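Local coordinates for peptidoglycan-recognition protein SA (Drosophila melanogaster, PDB 1SXR) that recognises peptidoglycan of Gram-positive bacteria and thereby activates the Toll pathway of innate immunity, at residues L28-H41 / T90-Y102. Sequence-based numbering, arbitrary orientation.
Sequences LHYQVRPIRYVVIH and TGWGLRGAHTYGY. With SO4 (sulfate ion), chain C; EDO (1,2-ethanediol), chain E.
T99 OG1 is gripped by two histidine nitrogens, H41 NE2 at 2.8 Å and H98 ND1 at 2.7 Å, and it lies in the plane of both rings. A hydroxyl suits this place because it can give one hydrogen bond and accept another. With chi1 at -50°, OG1 turns to both nitrogens, with V39 CG1 against it at 3.5 Å. This is the amidase-like fold of peptidoglycan recognition proteins: strand 35-42 of the mixed sheet meets the loop between strands 86-88 and 106-111. H41 also bonds through ND1 to S158 and lies close to T156, inferred to touch peptidoglycan.

Further back along the strand, Y102 CE1 points onto the centre of the Y37 ring in a T-shaped pair, planes at 82°. Water 5 links the two hydroxyls, and Y102 OH also bonds to H178 O, in the histidine tag at the C-terminus. V39, branched at CB and compact, sets its CG2 against Y102 CB.

At the other end the backbones bridge once, Y30 with L94: R95 N donates to H29 O, and Q31 N to G93 O at 2.8 Å, from above the carbonyl plane. The forked L94 puts CD2 over one face of Y30 in a CH-pi contact and CD1 against L28 CD2 at 3.7 Å. R95 lays its flat guanidinium on the equally flat H29 ring, planes 19° apart. R33 NH1 is held in a salt bridge by E140, and a CB on G93, at positive phi, would run into that nitrogen. The extended Q31 carries NE2 to N103 O and G106 O; an alanine here would probably leave both carbonyls without this donor and open a gap beside L94. On the amide's other side, OE1 accepts from water 3, itself held by G93 N at 3.0 Å.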
# COMPACT_ATOMS: atom_id res chain seq x y z
N LEU A 28 16.74 -5.29 4.08
CA LEU A 28 16.10 -4.04 4.46
C LEU A 28 16.78 -2.88 3.77
O LEU A 28 18.01 -2.77 3.78
CB LEU A 28 16.15 -3.86 5.99
CG LEU A 28 15.40 -4.95 6.76
CD1 LEU A 28 15.83 -4.98 8.24
CD2 LEU A 28 13.88 -4.76 6.66
N HIS A 29 15.98 -2.01 3.16
CA HIS A 29 16.49 -0.78 2.54
C HIS A 29 15.71 0.38 3.09
O HIS A 29 14.49 0.47 2.94
CB HIS A 29 16.42 -0.87 1.02
CG HIS A 29 17.34 -1.91 0.45
ND1 HIS A 29 18.67 -1.67 0.20
CD2 HIS A 29 17.12 -3.21 0.14
CE1 HIS A 29 19.24 -2.78 -0.26
NE2 HIS A 29 18.32 -3.74 -0.30
N TYR A 30 16.39 1.29 3.77
CA TYR A 30 15.68 2.33 4.50
C TYR A 30 15.37 3.53 3.63
O TYR A 30 16.12 3.85 2.69
CB TYR A 30 16.46 2.71 5.77
CG TYR A 30 16.67 1.51 6.67
CD1 TYR A 30 15.79 1.23 7.70
CD2 TYR A 30 17.70 0.62 6.43
CE1 TYR A 30 15.97 0.11 8.51
CE2 TYR A 30 17.89 -0.50 7.21
CZ TYR A 30 17.03 -0.75 8.25
OH TYR A 30 17.24 -1.88 9.02
N GLN A 31 14.23 4.17 3.91
CA GLN A 31 13.85 5.43 3.25
C GLN A 31 14.26 6.63 4.08
O GLN A 31 14.52 6.53 5.29
CB GLN A 31 12.33 5.48 3.07
CG GLN A 31 11.77 4.37 2.21
CD GLN A 31 10.28 4.36 2.18
OE1 GLN A 31 9.64 4.45 3.24
NE2 GLN A 31 9.71 4.23 0.97
N VAL A 32 14.30 7.78 3.42
CA VAL A 32 14.52 9.05 4.09
C VAL A 32 13.17 9.62 4.48
O VAL A 32 12.29 9.81 3.64
CB VAL A 32 15.21 10.04 3.14
CG1 VAL A 32 15.31 11.44 3.76
CG2 VAL A 32 16.59 9.51 2.78
N ARG A 33 13.01 9.92 5.75
CA ARG A 33 11.73 10.45 6.22
C ARG A 33 11.84 11.95 6.40
O ARG A 33 12.92 12.46 6.65
CB ARG A 33 11.30 9.77 7.51
CG ARG A 33 11.05 8.29 7.27
CD ARG A 33 10.50 7.53 8.44
NE ARG A 33 11.56 7.02 9.30
CZ ARG A 33 11.43 5.95 10.07
NH1 ARG A 33 10.29 5.26 10.07
NH2 ARG A 33 12.45 5.56 10.83
N PRO A 34 10.73 12.67 6.27
CA PRO A 34 9.40 12.11 5.98
C PRO A 34 9.21 11.81 4.49
O PRO A 34 9.85 12.42 3.62
CB PRO A 34 8.45 13.22 6.44
CG PRO A 34 9.23 14.48 6.25
CD PRO A 34 10.69 14.13 6.43
N ILE A 35 8.35 10.83 4.22
CA ILE A 35 8.04 10.43 2.85
C ILE A 35 7.02 11.39 2.29
O ILE A 35 6.10 11.80 3.01
CB ILE A 35 7.50 9.00 2.88
CG1 ILE A 35 8.66 8.01 3.05
CG2 ILE A 35 6.69 8.67 1.62
CD1 ILE A 35 9.49 7.84 1.80
N ARG A 36 7.17 11.73 1.01
CA ARG A 36 6.40 12.81 0.40
C ARG A 36 5.37 12.35 -0.60
O ARG A 36 4.64 13.17 -1.17
CB ARG A 36 7.35 13.83 -0.25
CG ARG A 36 8.27 14.45 0.79
CD ARG A 36 9.10 15.61 0.29
NE ARG A 36 10.07 15.97 1.33
CZ ARG A 36 9.83 16.78 2.36
NH1 ARG A 36 8.64 17.36 2.51
NH2 ARG A 36 10.79 17.03 3.24
N TYR A 37 5.33 11.03 -0.82
CA TYR A 37 4.40 10.42 -1.76
C TYR A 37 3.73 9.18 -1.17
O TYR A 37 4.38 8.36 -0.54
CB TYR A 37 5.17 9.99 -3.01
CG TYR A 37 5.60 11.16 -3.87
CD1 TYR A 37 4.68 11.78 -4.71
CD2 TYR A 37 6.89 11.63 -3.84
CE1 TYR A 37 5.05 12.84 -5.51
CE2 TYR A 37 7.28 12.69 -4.65
CZ TYR A 37 6.35 13.29 -5.47
OH TYR A 37 6.71 14.34 -6.29
N VAL A 38 2.42 9.05 -1.40
CA VAL A 38 1.67 7.84 -1.06
C VAL A 38 1.06 7.32 -2.36
O VAL A 38 0.41 8.07 -3.09
CB VAL A 38 0.55 8.16 -0.07
CG1 VAL A 38 -0.32 6.95 0.18
CG2 VAL A 38 1.15 8.68 1.23
N VAL A 39 1.29 6.04 -2.66
CA VAL A 39 0.77 5.45 -3.89
C VAL A 39 -0.31 4.42 -3.53
O VAL A 39 -0.05 3.49 -2.75
CB VAL A 39 1.85 4.70 -4.69
CG1 VAL A 39 1.26 4.33 -6.07
CG2 VAL A 39 3.11 5.59 -4.80
N ILE A 40 -1.51 4.58 -4.09
CA ILE A 40 -2.61 3.66 -3.81
C ILE A 40 -2.71 2.59 -4.90
O ILE A 40 -2.65 2.87 -6.10
CB ILE A 40 -3.97 4.41 -3.72
CG1 ILE A 40 -3.94 5.52 -2.65
CG2 ILE A 40 -5.11 3.42 -3.41
CD1 ILE A 40 -3.49 5.04 -1.30
N HIS A 41 -2.87 1.35 -4.43
CA HIS A 41 -2.94 0.16 -5.28
C HIS A 41 -4.12 -0.70 -4.83
O HIS A 41 -4.68 -0.52 -3.76
CB HIS A 41 -1.66 -0.67 -5.13
CG HIS A 41 -0.54 -0.18 -5.97
ND1 HIS A 41 -0.50 -0.36 -7.33
CD2 HIS A 41 0.60 0.49 -5.64
CE1 HIS A 41 0.61 0.17 -7.82
NE2 HIS A 41 1.30 0.70 -6.81
N THR A 90 5.79 -4.33 3.84
CA THR A 90 7.13 -3.85 4.00
C THR A 90 7.28 -2.95 5.23
O THR A 90 8.32 -2.93 5.87
CB THR A 90 7.54 -3.17 2.70
OG1 THR A 90 7.93 -4.17 1.73
CG2 THR A 90 8.77 -2.34 2.90
N GLY A 91 6.22 -2.23 5.59
CA GLY A 91 6.21 -1.36 6.78
C GLY A 91 6.69 0.07 6.59
O GLY A 91 7.20 0.43 5.53
N TRP A 92 6.52 0.90 7.61
CA TRP A 92 6.96 2.30 7.48
C TRP A 92 8.46 2.42 7.29
O TRP A 92 9.24 1.75 7.99
CB TRP A 92 6.64 3.11 8.75
CG TRP A 92 5.22 3.52 8.97
CD1 TRP A 92 4.46 3.22 10.07
CD2 TRP A 92 4.38 4.31 8.10
NE1 TRP A 92 3.20 3.77 9.93
CE2 TRP A 92 3.14 4.46 8.75
CE3 TRP A 92 4.57 4.96 6.87
CZ2 TRP A 92 2.08 5.17 8.20
CZ3 TRP A 92 3.51 5.68 6.32
CH2 TRP A 92 2.27 5.77 6.99
N GLY A 93 8.86 3.33 6.41
CA GLY A 93 10.27 3.74 6.31
C GLY A 93 11.20 2.75 5.64
O GLY A 93 12.43 2.90 5.71
N LEU A 94 10.62 1.74 4.99
CA LEU A 94 11.41 0.74 4.28
C LEU A 94 10.94 0.73 2.83
O LEU A 94 9.75 0.90 2.54
CB LEU A 94 11.22 -0.64 4.90
CG LEU A 94 11.90 -0.84 6.27
CD1 LEU A 94 11.35 -2.07 6.99
CD2 LEU A 94 13.39 -0.98 6.13
N ARG A 95 11.90 0.55 1.93
CA ARG A 95 11.64 0.59 0.50
C ARG A 95 10.95 -0.69 0.06
O ARG A 95 11.47 -1.79 0.30
CB ARG A 95 12.96 0.74 -0.25
CG ARG A 95 12.80 0.81 -1.76
CD ARG A 95 13.98 1.50 -2.42
NE ARG A 95 15.08 0.59 -2.57
CZ ARG A 95 16.37 0.85 -2.37
NH1 ARG A 95 16.80 2.01 -1.87
NH2 ARG A 95 17.23 -0.12 -2.61
N GLY A 96 9.80 -0.55 -0.59
CA GLY A 96 9.04 -1.69 -1.08
C GLY A 96 9.30 -1.90 -2.57
O GLY A 96 10.35 -1.46 -3.09
N ALA A 97 8.37 -2.56 -3.27
CA ALA A 97 8.55 -2.91 -4.69
C ALA A 97 7.22 -2.77 -5.45
O ALA A 97 6.98 -3.48 -6.44
CB ALA A 97 9.08 -4.33 -4.80
N HIS A 98 6.37 -1.85 -4.99
CA HIS A 98 5.01 -1.69 -5.55
C HIS A 98 4.92 -0.78 -6.76
O HIS A 98 4.00 -0.96 -7.57
CB HIS A 98 4.08 -1.16 -4.47
CG HIS A 98 4.66 0.02 -3.76
ND1 HIS A 98 4.56 1.31 -4.25
CD2 HIS A 98 5.47 0.08 -2.67
CE1 HIS A 98 5.26 2.12 -3.46
NE2 HIS A 98 5.80 1.40 -2.49
N THR A 99 5.81 0.21 -6.90
CA THR A 99 5.66 1.22 -7.94
C THR A 99 7.02 1.72 -8.38
O THR A 99 7.61 2.52 -7.67
CB THR A 99 4.93 2.43 -7.38
OG1 THR A 99 3.73 2.00 -6.72
CG2 THR A 99 4.44 3.35 -8.52
N TYR A 100 7.48 1.29 -9.56
CA TYR A 100 8.75 1.78 -10.06
C TYR A 100 8.82 3.31 -10.03
O TYR A 100 7.89 4.01 -10.50
CB TYR A 100 9.01 1.29 -11.50
CG TYR A 100 10.10 2.12 -12.17
CD1 TYR A 100 11.41 1.91 -11.84
CD2 TYR A 100 9.80 3.13 -13.08
CE1 TYR A 100 12.42 2.67 -12.39
CE2 TYR A 100 10.82 3.91 -13.66
CZ TYR A 100 12.14 3.66 -13.30
OH TYR A 100 13.18 4.41 -13.85
N GLY A 101 9.90 3.83 -9.46
CA GLY A 101 10.09 5.29 -9.39
C GLY A 101 9.55 5.90 -8.12
O GLY A 101 9.86 7.06 -7.77
N TYR A 102 8.72 5.12 -7.42
CA TYR A 102 8.08 5.58 -6.18
C TYR A 102 8.28 4.63 -5.02
O TYR A 102 7.55 4.71 -4.02
CB TYR A 102 6.58 5.90 -6.41
CG TYR A 102 6.40 7.21 -7.17
CD1 TYR A 102 6.24 8.40 -6.49
CD2 TYR A 102 6.44 7.24 -8.55
CE1 TYR A 102 6.12 9.60 -7.19
CE2 TYR A 102 6.31 8.42 -9.27
CZ TYR A 102 6.14 9.60 -8.55
OH TYR A 102 6.00 10.79 -9.20
S SO4 C . 12.67 3.13 -7.05
O1 SO4 C . 11.64 4.05 -6.60
O2 SO4 C . 12.05 1.99 -7.69
O3 SO4 C . 13.38 2.60 -5.92
O4 SO4 C . 13.50 3.79 -8.02
C1 EDO E . 15.16 9.01 9.83
O1 EDO E . 14.07 9.73 10.41
C2 EDO E . 14.89 8.75 8.35
O2 EDO E . 15.34 9.87 7.57
O HOH W 1 13.41 -2.77 2.23
O HOH W 2 15.29 3.84 -0.30
O HOH W 3 7.21 4.78 4.44
O HOH W 4 13.61 4.94 7.52
O HOH W 5 5.69 13.53 -9.03